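Kiaa0380 (Homo sapiens, PDB 1HTJ) probably links heterotrimeric G protein signalling to Rho GTPases as a guanine nucleotide exchange factor, represented here by its RGS-like domain. Local coordinates at residues N86-L89 against P94-V97; P59-L64 against A190-A195; T141-G146 against Y151-L156. The protein carries 3 engineered substitutions. One frame throughout, in Å; residues are numbered along the deposited sequence.

Contact 1. Residues N86-L89 against P94-V97; sequences NIFL and PLRV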
loop_
_atom_site.group_PDB
_atom_site.type_symbol
_atom_site.label_atom_id
_atom_site.label_comp_id
_atom_site.label_asym_id
_atom_site.label_seq_id
_atom_site.Cartn_x
_atom_site.Cartn_y
_atom_site.Cartn_z
ATOM N N ASN A 86 3.778 -15.067 0.209
ATOM C CA ASN A 86 3.114 -15.613 1.400
ATOM C C ASN A 86 2.000 -14.720 1.942
ATOM O O ASN A 86 1.000 -15.212 2.463
ATOM C CB ASN A 86 4.145 -15.868 2.515
ATOM C CG ASN A 86 5.053 -17.051 2.206
ATOM O OD1 ASN A 86 4.575 -18.144 1.929
ATOM N ND2 ASN A 86 6.362 -16.833 2.251
ATOM N N ILE A 87 2.173 -13.410 1.818
ATOM C CA ILE A 87 1.175 -12.481 2.322
ATOM C C ILE A 87 -0.002 -12.239 1.389
ATOM O O ILE A 87 -1.164 -12.182 1.831
ATOM C CB ILE A 87 1.813 -11.123 2.646
ATOM C CG1 ILE A 87 2.754 -11.274 3.838
ATOM C CG2 ILE A 87 0.729 -10.084 2.933
ATOM C CD1 ILE A 87 3.478 -10.021 4.200
ATOM N N PHE A 88 0.292 -12.119 0.099
ATOM C CA PHE A 88 -0.744 -11.794 -0.873
ATOM C C PHE A 88 -1.161 -12.819 -1.911
ATOM O O PHE A 88 -2.315 -12.832 -2.318
ATOM C CB PHE A 88 -0.338 -10.536 -1.658
ATOM C CG PHE A 88 0.075 -9.376 -0.794
ATOM C CD1 PHE A 88 1.415 -9.108 -0.572
ATOM C CD2 PHE A 88 -0.884 -8.539 -0.222
ATOM C CE1 PHE A 88 1.799 -8.025 0.201
ATOM C CE2 PHE A 88 -0.512 -7.454 0.556
ATOM C CZ PHE A 88 0.834 -7.192 0.770
ATOM N N LEU A 89 -0.249 -13.680 -2.338
ATOM C CA LEU A 89 -0.590 -14.568 -3.432
ATOM C C LEU A 89 -0.752 -16.053 -3.259
ATOM O O LEU A 89 -1.362 -16.699 -4.111
ATOM C CB LEU A 89 0.396 -14.323 -4.574
ATOM C CG LEU A 89 0.600 -12.855 -4.953
ATOM C CD1 LEU A 89 1.748 -12.738 -5.939
ATOM C CD2 LEU A 89 -0.695 -12.288 -5.530
ATOM N N PRO A 94 -3.061 -14.277 3.877
ATOM C CA PRO A 94 -3.963 -13.460 4.707
ATOM C C PRO A 94 -4.525 -12.221 3.996
ATOM O O PRO A 94 -5.665 -11.830 4.233
ATOM C CB PRO A 94 -3.098 -13.107 5.917
ATOM C CG PRO A 94 -1.703 -13.121 5.354
ATOM C CD PRO A 94 -1.708 -14.338 4.460
ATOM N N LEU A 95 -3.719 -11.601 3.139
ATOM C CA LEU A 95 -4.149 -10.418 2.388
ATOM C C LEU A 95 -4.189 -10.799 0.912
ATOM O O LEU A 95 -3.605 -10.135 0.042
ATOM C CB LEU A 95 -3.171 -9.267 2.606
ATOM C CG LEU A 95 -2.944 -8.859 4.061
ATOM C CD1 LEU A 95 -2.009 -7.642 4.091
ATOM C CD2 LEU A 95 -4.288 -8.549 4.737
ATOM N N ARG A 96 -4.900 -11.886 0.658
ATOM C CA ARG A 96 -5.042 -12.455 -0.663
ATOM C C ARG A 96 -5.534 -11.533 -1.756
ATOM O O ARG A 96 -6.521 -10.821 -1.610
ATOM C CB ARG A 96 -5.966 -13.664 -0.603
ATOM C CG ARG A 96 -6.052 -14.442 -1.910
ATOM C CD ARG A 96 -4.776 -15.229 -2.145
ATOM N NE ARG A 96 -4.792 -15.946 -3.415
ATOM C CZ ARG A 96 -5.750 -16.792 -3.786
ATOM N NH1 ARG A 96 -6.785 -17.036 -2.980
ATOM N NH2 ARG A 96 -5.673 -17.396 -4.971
ATOM N N VAL A 97 -4.812 -11.559 -2.862
ATOM C CA VAL A 97 -5.171 -10.799 -4.035
ATOM C C VAL A 97 -5.343 -11.883 -5.092
ATOM O O VAL A 97 -4.426 -12.655 -5.363
ATOM C CB VAL A 97 -4.057 -9.828 -4.458
ATOM C CG1 VAL A 97 -4.378 -9.246 -5.818
ATOM C CG2 VAL A 97 -3.921 -8.716 -3.434
#
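Phe-88 and Leu-95 run alongside each other, their ends turned in a common direction, so that the ring edge follows the leucine chain: CD2 of Phe-88 is 3.7 Å from CB of Leu-95, and CE2 reaches its CD1. The same edge meets the carbonyl of Leu-95, whose O is 3.2 Å from Phe-88 CD2 and close to the ring plane, where the partial positive charge of the C-H groups suits an oxygen. Ile-87 completes the trio. Its chi1 of -68° sets CG2 anti to the backbone N, and this methyl both covers the centre of one face of the Phe-88 ring and touches Leu-95 CD1 at 3.8 Å. A beta-branched residue suits the place, since its other branch serves Phe-194 of helix 186-202.

Alongside these apolar contacts the backbones are joined directly. Leu-95 N donates to Ile-87 O and Val-97 N to Phe-88 O, each at 2.9 Å. Phe-88 O further receives the CA-H of Arg-96 at 3.2 Å. Pro-94, which has no N-H to give, lays its CD against Ile-87 O instead.

The loop thus turns back on helix 76-89 of the RGS-like domain, where 86-89 form a wider pi-type turn, and holds it by consecutive carbonyls. Phe-88 also meets Phe-62 with inclined rings, and Leu-95 touches Met-192. The chemistry implies that carbonyls of the helix obtain N-H donors from the returning chain, while the apolar side chains of both segments join the core formed with helices 58-69 and 186-202.

Contact 2. Residues P59-L64 against A190-A195; sequences PLLFYL and APMDFA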
loop_
_atom_site.group_PDB
_atom_site.type_symbol
_atom_site.label_atom_id
_atom_site.label_comp_id
_atom_site.label_asym_id
_atom_site.label_seq_id
_atom_site.Cartn_x
_atom_site.Cartn_y
_atom_site.Cartn_z
ATOM N N PRO A 59 -5.398 -5.388 -2.100
ATOM C CA PRO A 59 -4.934 -4.850 -3.385
ATOM C C PRO A 59 -3.932 -3.715 -3.343
ATOM O O PRO A 59 -2.936 -3.751 -4.081
ATOM C CB PRO A 59 -6.232 -4.460 -4.108
ATOM C CG PRO A 59 -7.209 -4.246 -3.003
ATOM C CD PRO A 59 -6.869 -5.349 -2.016
ATOM N N LEU A 60 -4.180 -2.713 -2.499
ATOM C CA LEU A 60 -3.263 -1.589 -2.424
ATOM C C LEU A 60 -1.963 -1.926 -1.727
ATOM O O LEU A 60 -0.897 -1.477 -2.163
ATOM C CB LEU A 60 -3.916 -0.398 -1.725
ATOM C CG LEU A 60 -3.020 0.827 -1.556
ATOM C CD1 LEU A 60 -2.468 1.248 -2.920
ATOM C CD2 LEU A 60 -3.818 1.968 -0.922
ATOM N N LEU A 61 -2.033 -2.687 -0.635
ATOM C CA LEU A 61 -0.808 -3.037 0.066
ATOM C C LEU A 61 0.030 -3.919 -0.841
ATOM O O LEU A 61 1.261 -3.816 -0.867
ATOM C CB LEU A 61 -1.099 -3.751 1.398
ATOM C CG LEU A 61 -1.586 -2.855 2.550
ATOM C CD1 LEU A 61 -1.743 -3.689 3.826
ATOM C CD2 LEU A 61 -0.574 -1.710 2.778
ATOM N N PHE A 62 -0.639 -4.786 -1.587
ATOM C CA PHE A 62 0.058 -5.657 -2.515
ATOM C C PHE A 62 0.763 -4.780 -3.556
ATOM O O PHE A 62 1.973 -4.904 -3.802
ATOM C CB PHE A 62 -0.928 -6.582 -3.220
ATOM C CG PHE A 62 -0.337 -7.277 -4.402
ATOM C CD1 PHE A 62 0.746 -8.150 -4.240
ATOM C CD2 PHE A 62 -0.803 -7.009 -5.690
ATOM C CE1 PHE A 62 1.356 -8.738 -5.340
ATOM C CE2 PHE A 62 -0.197 -7.599 -6.803
ATOM C CZ PHE A 62 0.886 -8.464 -6.627
ATOM N N TYR A 63 -0.012 -3.880 -4.155
ATOM C CA TYR A 63 0.501 -2.975 -5.171
ATOM C C TYR A 63 1.735 -2.203 -4.676
ATOM O O TYR A 63 2.742 -2.085 -5.388
ATOM C CB TYR A 63 -0.600 -1.983 -5.574
ATOM C CG TYR A 63 -0.172 -1.012 -6.635
ATOM C CD1 TYR A 63 -0.542 -1.200 -7.962
ATOM C CD2 TYR A 63 0.623 0.083 -6.319
ATOM C CE1 TYR A 63 -0.127 -0.314 -8.954
ATOM C CE2 TYR A 63 1.047 0.976 -7.303
ATOM C CZ TYR A 63 0.665 0.772 -8.615
ATOM O OH TYR A 63 1.052 1.665 -9.584
ATOM N N LEU A 64 1.643 -1.679 -3.456
ATOM C CA LEU A 64 2.729 -0.914 -2.873
ATOM C C LEU A 64 3.973 -1.775 -2.630
ATOM O O LEU A 64 5.113 -1.289 -2.720
ATOM C CB LEU A 64 2.265 -0.270 -1.560
ATOM C CG LEU A 64 1.229 0.862 -1.686
ATOM C CD1 LEU A 64 0.786 1.327 -0.311
ATOM C CD2 LEU A 64 1.836 2.025 -2.452
ATOM N N ALA A 190 -0.303 -8.123 11.539
ATOM C CA ALA A 190 1.113 -8.376 11.308
ATOM C C ALA A 190 1.432 -8.224 9.815
ATOM O O ALA A 190 2.316 -7.451 9.443
ATOM C CB ALA A 190 1.512 -9.795 11.822
ATOM N N PRO A 191 0.728 -8.961 8.941
ATOM C CA PRO A 191 1.048 -8.796 7.515
ATOM C C PRO A 191 0.805 -7.374 7.002
ATOM O O PRO A 191 1.588 -6.852 6.205
ATOM C CB PRO A 191 0.177 -9.858 6.824
ATOM C CG PRO A 191 -0.966 -10.073 7.791
ATOM C CD PRO A 191 -0.240 -10.054 9.138
HETATM N N MSE A 192 -0.270 -6.741 7.460
HETATM C CA MSE A 192 -0.569 -5.369 7.055
HETATM C C MSE A 192 0.555 -4.438 7.547
HETATM O O MSE A 192 0.983 -3.524 6.854
HETATM C CB MSE A 192 -1.907 -4.922 7.666
HETATM C CG MSE A 192 -3.149 -5.640 7.116
HETATM SE SE MSE A 192 -4.745 -5.242 8.178
HETATM C CE MSE A 192 -5.000 -3.369 7.757
ATOM N N ASP A 193 1.026 -4.671 8.760
ATOM C CA ASP A 193 2.088 -3.850 9.318
ATOM C C ASP A 193 3.369 -4.067 8.503
ATOM O O ASP A 193 4.092 -3.117 8.199
ATOM C CB ASP A 193 2.316 -4.224 10.786
ATOM C CG ASP A 193 3.358 -3.349 11.454
ATOM O OD1 ASP A 193 3.065 -2.189 11.803
ATOM O OD2 ASP A 193 4.494 -3.822 11.615
ATOM N N PHE A 194 3.646 -5.317 8.143
ATOM C CA PHE A 194 4.835 -5.605 7.356
ATOM C C PHE A 194 4.769 -4.886 6.008
ATOM O O PHE A 194 5.719 -4.224 5.603
ATOM C CB PHE A 194 4.961 -7.097 7.098
ATOM C CG PHE A 194 6.142 -7.456 6.257
ATOM C CD1 PHE A 194 7.357 -7.787 6.844
ATOM C CD2 PHE A 194 6.053 -7.438 4.869
ATOM C CE1 PHE A 194 8.474 -8.098 6.058
ATOM C CE2 PHE A 194 7.162 -7.745 4.078
ATOM C CZ PHE A 194 8.372 -8.077 4.681
ATOM N N ALA A 195 3.643 -5.028 5.315
ATOM C CA ALA A 195 3.465 -4.409 3.997
ATOM C C ALA A 195 3.558 -2.886 4.073
ATOM O O ALA A 195 4.259 -2.239 3.288
ATOM C CB ALA A 195 2.127 -4.830 3.406
#
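Met-192, a selenomethionine in this crystal, is the first residue of 190-195 to meet Leu-61, which comes across from helix 58-69. Just before it, Pro-191 has no N-H to bond to the preceding turn, and helix 186-202 is kinked there. The methyl CD1 of Leu-61 lies 3.8 Å from CA and 4.0 Å from CB of Met-192, so it rests on the root of that side chain and not on its selenium. Leu-61 runs roughly perpendicular to the Met-192 chain, which bends at chi3 (68°) and goes on to touch Phe-52 and Pro-57. Here the all-helical RGS-like fold brings together helices 58-69 and 186-202, which are far apart in sequence, within the buried middle of the domain. Next along the chain, Asp-193 points away from helix 58-69, a fitting direction for a carboxylate beside so apolar a contact. Phe-194 turns its ring to helix 76-89, finding an apolar partner in Ile-87, with Asp-83 beside it. One turn after Pro-191, Ala-195 faces helix 58-69 again: its CB stands 4.0 Å from CB of Leu-61 and also touches CD1. With one methyl as its whole side chain, alanine lets the backbones approach closely, and CA of Ala-195 lies 6.0 Å from CA of Leu-61.

Contact 3. Residues T141-G146 against Y151-L156; sequences TKRTLG and YGENDL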
loop_
_atom_site.group_PDB
_atom_site.type_symbol
_atom_site.label_atom_id
_atom_site.label_comp_id
_atom_site.label_asym_id
_atom_site.label_seq_id
_atom_site.Cartn_x
_atom_site.Cartn_y
_atom_site.Cartn_z
ATOM N N THR A 141 -15.523 9.984 -2.240
ATOM C CA THR A 141 -16.893 10.177 -1.809
ATOM C C THR A 141 -16.863 10.643 -0.351
ATOM O O THR A 141 -17.590 11.558 0.017
ATOM C CB THR A 141 -17.699 8.866 -1.936
ATOM O OG1 THR A 141 -17.829 8.526 -3.323
ATOM C CG2 THR A 141 -19.078 9.012 -1.303
ATOM N N LYS A 142 -16.019 10.015 0.471
ATOM C CA LYS A 142 -15.880 10.394 1.888
ATOM C C LYS A 142 -15.471 11.867 1.988
ATOM O O LYS A 142 -15.939 12.592 2.871
ATOM C CB LYS A 142 -14.815 9.539 2.592
ATOM C CG LYS A 142 -15.150 8.060 2.687
ATOM C CD LYS A 142 -16.140 7.815 3.791
ATOM C CE LYS A 142 -16.680 6.398 3.778
ATOM N NZ LYS A 142 -17.553 6.181 4.991
ATOM N N ARG A 143 -14.593 12.302 1.083
ATOM C CA ARG A 143 -14.144 13.695 1.070
ATOM C C ARG A 143 -15.343 14.612 0.729
ATOM O O ARG A 143 -15.616 15.599 1.425
ATOM C CB ARG A 143 -13.009 13.886 0.053
ATOM C CG ARG A 143 -11.829 12.936 0.265
ATOM C CD ARG A 143 -10.603 13.274 -0.592
ATOM N NE ARG A 143 -9.856 14.416 -0.067
ATOM C CZ ARG A 143 -9.581 15.520 -0.763
ATOM N NH1 ARG A 143 -9.981 15.638 -2.021
ATOM N NH2 ARG A 143 -8.943 16.529 -0.189
ATOM N N THR A 144 -16.052 14.277 -0.343
ATOM C CA THR A 144 -17.219 15.039 -0.755
ATOM C C THR A 144 -18.208 15.169 0.406
ATOM O O THR A 144 -18.947 16.158 0.508
ATOM C CB THR A 144 -17.925 14.347 -1.927
ATOM O OG1 THR A 144 -17.054 14.341 -3.072
ATOM C CG2 THR A 144 -19.213 15.067 -2.275
ATOM N N LEU A 145 -18.222 14.169 1.287
ATOM C CA LEU A 145 -19.134 14.178 2.428
ATOM C C LEU A 145 -18.554 14.865 3.652
ATOM O O LEU A 145 -19.164 14.841 4.727
ATOM C CB LEU A 145 -19.526 12.751 2.793
ATOM C CG LEU A 145 -20.295 11.946 1.741
ATOM C CD1 LEU A 145 -20.467 10.529 2.206
ATOM C CD2 LEU A 145 -21.661 12.590 1.475
ATOM N N GLY A 146 -17.380 15.474 3.489
ATOM C CA GLY A 146 -16.722 16.170 4.584
ATOM C C GLY A 146 -16.204 15.266 5.688
ATOM O O GLY A 146 -16.159 15.670 6.848
ATOM N N TYR A 151 -9.841 10.866 8.751
ATOM C CA TYR A 151 -8.716 10.094 8.270
ATOM C C TYR A 151 -7.393 10.827 8.168
ATOM O O TYR A 151 -6.520 10.393 7.420
ATOM C CB TYR A 151 -9.068 9.509 6.920
ATOM C CG TYR A 151 -10.367 8.756 6.958
ATOM C CD1 TYR A 151 -11.562 9.355 6.545
ATOM C CD2 TYR A 151 -10.406 7.448 7.423
ATOM C CE1 TYR A 151 -12.760 8.661 6.592
ATOM C CE2 TYR A 151 -11.588 6.750 7.480
ATOM C CZ TYR A 151 -12.762 7.357 7.063
ATOM O OH TYR A 151 -13.939 6.636 7.138
ATOM N N GLY A 152 -7.254 11.931 8.907
ATOM C CA GLY A 152 -6.019 12.695 8.906
ATOM C C GLY A 152 -5.917 13.881 7.951
ATOM O O GLY A 152 -4.865 14.522 7.871
ATOM N N GLU A 153 -6.989 14.210 7.238
ATOM C CA GLU A 153 -6.901 15.307 6.285
ATOM C C GLU A 153 -6.586 16.661 6.884
ATOM O O GLU A 153 -6.177 17.566 6.174
ATOM C CB GLU A 153 -8.155 15.379 5.412
ATOM C CG GLU A 153 -8.227 14.205 4.455
ATOM C CD GLU A 153 -8.807 14.565 3.110
ATOM O OE1 GLU A 153 -8.717 15.746 2.735
ATOM O OE2 GLU A 153 -9.337 13.669 2.421
ATOM N N ASN A 154 -6.755 16.812 8.189
ATOM C CA ASN A 154 -6.420 18.086 8.801
ATOM C C ASN A 154 -4.930 18.326 8.658
ATOM O O ASN A 154 -4.502 19.415 8.288
ATOM C CB ASN A 154 -6.797 18.091 10.279
ATOM C CG ASN A 154 -8.216 18.549 10.498
ATOM O OD1 ASN A 154 -8.981 18.707 9.541
ATOM N ND2 ASN A 154 -8.584 18.769 11.755
ATOM N N ASP A 155 -4.146 17.288 8.937
ATOM C CA ASP A 155 -2.700 17.388 8.860
ATOM C C ASP A 155 -2.229 17.785 7.478
ATOM O O ASP A 155 -1.134 18.303 7.334
ATOM C CB ASP A 155 -2.061 16.061 9.259
ATOM C CG ASP A 155 -2.608 15.529 10.568
ATOM O OD1 ASP A 155 -2.854 16.358 11.469
ATOM O OD2 ASP A 155 -2.784 14.291 10.694
ATOM N N LEU A 156 -3.052 17.543 6.460
ATOM C CA LEU A 156 -2.682 17.893 5.092
ATOM C C LEU A 156 -2.600 19.403 4.939
ATOM O O LEU A 156 -1.900 19.906 4.063
ATOM C CB LEU A 156 -3.698 17.338 4.088
ATOM C CG LEU A 156 -3.744 15.824 3.859
ATOM C CD1 LEU A 156 -4.571 15.541 2.625
ATOM C CD2 LEU A 156 -2.348 15.273 3.671
HETATM O O HOH W 1 -16.689 7.401 7.328
#
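Arg-143 and Glu-153 form a salt bridge between the end of helix 118-144 and the loop that follows it. The arginine approaches side-on, offering one nitrogen to each carboxylate oxygen: NE donates to OE2 of Glu-153 at 2.6 Å, on its syn lone pair, and NH2 donates to OE1 at 3.0 Å. The two flat groups are only 13° from coplanar, the geometry expected when both bonds are satisfied at once. A bend at chi3 (77°) in Arg-143 turns the guanidinium edge to the acid. Both charges have further partners, since OE2 is also hydrogen-bonded to OH of Tyr-139 and NH1 pairs with Asp-28 of helix 27-32.

A second link runs through water. Lys-142 NZ donates to a water at 2.8 Å, and that water also hydrogen-bonds OH of Tyr-151 at 2.9 Å. The tyrosine suits its place because its rigid ring carries a hydroxyl out to the water, and that hydroxyl is also bonded to Gln-54.

Backbone bonds close the helix: Gly-146, whose positive phi favours glycine, is the C-prime residue of a Schellman motif, joining Gly-146 N to Arg-143 O and Leu-147 N to Lys-142 O.

Charge and hydrogen bonds, more than apolar area, therefore fix this loop to its helix; the paired donors on Glu-153 would favour its ionised form and hold its carboxylate against rotation.

How the contacts relate
Contacts 1 and 2 are neighbours, with centres 9 Å apart, and share one core. Val-97 CG2 packs on Phe-62 CB at 3.7 Å, and Ile-87 CD1 meets Phe-194 CD2 at 3.7 Å, so both helices of contact 2 touch contact 1. Contact 3 stands apart: its centre is 22 Å from that of contact 2 and 29 Å from that of contact 1, which lies on the opposite side of the chain's centre, and its nearest atoms are about 12 and 17 Å from theirs. Contacts 1 and 3 each fold a loop back on the preceding helix, whereas contact 2 joins distant parts of the sequence.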